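Side-chain contact in RmpD (Hexulose-6-phosphate synthase) (Streptococcus mutans, PDB 3EXR), which belongs to the orotidine 5'-phosphate decarboxylase/HUMPS family and folds as a TIM barrel, two copies of which make up the assembly: residues Glu30-Glu35 with Ala211-Ile216. Residues are numbered along the deposited sequence; the frame is centred on the assembly and turned at random.
Sequences EVDVIE and AFKDEI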
# COMPACT_ATOMS: atom_id res chain seq x y z
N GLU A 30 -5.95 17.31 -21.18
CA GLU A 30 -4.90 18.30 -20.97
C GLU A 30 -3.65 17.78 -20.29
O GLU A 30 -2.65 18.48 -20.21
CB GLU A 30 -5.45 19.48 -20.17
CG GLU A 30 -6.68 20.14 -20.79
CD GLU A 30 -6.41 20.77 -22.16
OE1 GLU A 30 -5.28 21.24 -22.41
OE2 GLU A 30 -7.35 20.78 -22.99
N VAL A 31 -3.71 16.54 -19.78
CA VAL A 31 -2.59 15.96 -19.04
C VAL A 31 -1.95 14.86 -19.85
O VAL A 31 -2.52 14.38 -20.83
CB VAL A 31 -3.02 15.43 -17.62
CG1 VAL A 31 -3.74 16.55 -16.86
CG2 VAL A 31 -3.89 14.19 -17.71
N ASP A 32 -0.74 14.47 -19.43
CA ASP A 32 0.01 13.40 -20.09
C ASP A 32 -0.19 12.04 -19.41
O ASP A 32 -0.03 11.00 -20.05
CB ASP A 32 1.50 13.75 -20.06
CG ASP A 32 1.77 15.09 -20.66
OD1 ASP A 32 1.41 15.22 -21.85
OD2 ASP A 32 2.30 16.00 -19.99
N VAL A 33 -0.45 12.08 -18.11
CA VAL A 33 -0.56 10.84 -17.32
C VAL A 33 -1.74 10.95 -16.34
O VAL A 33 -1.91 11.99 -15.69
CB VAL A 33 0.73 10.60 -16.48
CG1 VAL A 33 0.72 9.26 -15.80
CG2 VAL A 33 2.02 10.79 -17.30
N ILE A 34 -2.55 9.89 -16.25
CA ILE A 34 -3.67 9.83 -15.30
C ILE A 34 -3.42 8.69 -14.32
O ILE A 34 -3.13 7.57 -14.71
CB ILE A 34 -5.03 9.62 -16.01
CG1 ILE A 34 -5.27 10.74 -17.01
CG2 ILE A 34 -6.17 9.59 -15.00
CD1 ILE A 34 -6.32 10.47 -17.98
N GLU A 35 -3.55 9.00 -13.03
CA GLU A 35 -3.18 8.06 -11.96
C GLU A 35 -4.39 7.74 -11.07
O GLU A 35 -5.02 8.63 -10.51
CB GLU A 35 -2.06 8.64 -11.08
CG GLU A 35 -1.77 7.84 -9.82
CD GLU A 35 -0.59 8.37 -9.04
OE1 GLU A 35 -0.33 9.61 -9.08
OE2 GLU A 35 0.13 7.56 -8.41
N ALA A 211 -2.66 25.53 -18.29
CA ALA A 211 -1.75 26.61 -17.85
C ALA A 211 -0.49 26.01 -17.21
O ALA A 211 0.61 26.51 -17.40
CB ALA A 211 -2.43 27.52 -16.89
N PHE A 212 -0.68 24.91 -16.48
CA PHE A 212 0.42 24.23 -15.82
C PHE A 212 1.37 23.67 -16.89
O PHE A 212 2.58 23.87 -16.83
CB PHE A 212 -0.16 23.11 -14.94
CG PHE A 212 0.78 22.55 -13.91
CD1 PHE A 212 0.58 22.80 -12.56
CD2 PHE A 212 1.79 21.68 -14.27
CE1 PHE A 212 1.43 22.24 -11.60
CE2 PHE A 212 2.65 21.12 -13.31
CZ PHE A 212 2.45 21.41 -11.97
N LYS A 213 0.80 23.02 -17.92
CA LYS A 213 1.60 22.46 -18.99
C LYS A 213 2.27 23.58 -19.83
O LYS A 213 3.42 23.40 -20.30
CB LYS A 213 0.75 21.49 -19.84
CG LYS A 213 1.49 20.75 -20.91
CD LYS A 213 2.21 19.52 -20.36
CE LYS A 213 3.30 19.06 -21.31
NZ LYS A 213 4.12 17.97 -20.73
N ASP A 214 1.59 24.72 -20.00
CA ASP A 214 2.15 25.87 -20.71
C ASP A 214 3.45 26.34 -20.00
O ASP A 214 4.44 26.70 -20.65
CB ASP A 214 1.16 27.06 -20.75
CG ASP A 214 0.03 26.89 -21.74
OD1 ASP A 214 0.08 26.03 -22.63
OD2 ASP A 214 -0.97 27.65 -21.64
N GLU A 215 3.43 26.36 -18.68
CA GLU A 215 4.57 26.81 -17.89
C GLU A 215 5.71 25.79 -17.92
O GLU A 215 6.89 26.17 -17.97
CB GLU A 215 4.14 27.14 -16.46
CG GLU A 215 5.26 27.59 -15.55
CD GLU A 215 5.78 29.00 -15.87
OE1 GLU A 215 5.39 29.58 -16.92
OE2 GLU A 215 6.59 29.52 -15.07
N ILE A 216 5.38 24.50 -17.87
CA ILE A 216 6.37 23.46 -18.13
C ILE A 216 7.05 23.72 -19.48
O ILE A 216 8.26 23.71 -19.57
CB ILE A 216 5.74 22.05 -18.12
CG1 ILE A 216 5.31 21.66 -16.70
CG2 ILE A 216 6.71 21.04 -18.70
CD1 ILE A 216 4.48 20.33 -16.66
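Asp32 and Lys213 reach for each other from opposite directions and close a salt bridge between the loop residue just before strand 33-36 and helix 205-220, the last of the chain. Lys213 NZ lies 2.8 Å from Asp32 OD2. The ammonium group comes to the syn side of that oxygen, tilted 27° out of the carboxylate plane, and uses one oxygen rather than straddling both: Asp32 OD1 stays 4.0 Å from Lys213 NZ. The last two methylenes of the lysine also come close from its own side, with Lys213 CD and Lys213 CE each 3.5 Å from Asp32 OD2.

The lysine leaves the helix with CG anti to the backbone N (chi1 -175°), bends once at chi2 (83°), and then runs extended to its tip. In Asp32 the CB points toward the helix, and CG stands anti to the carbonyl carbon and beside the backbone N.

Both charged ends have further partners on the barrel's first strand and its approach. The carbonyl oxygen of Pro6 is the stronger partner of Lys213 NZ and Asp32 the second, while Asp32 OD2 accepts another hydrogen bond from the backbone N of Leu8. The pair is thus bonded to the backbone on which strand 7-12 begins, next to strand 33-36 in the sheet. Nearby, Ile216 packs against Pro6, and Phe212 against Leu8 and Phe193, on the side of helix 205-220 that faces the barrel.

Only 110 Å² is buried between the two segments, which meet through this single polar bridge near the surface. It ties the closing helix of an eight-stranded TIM barrel to the loop residue that leads into the second strand, across the start of the first.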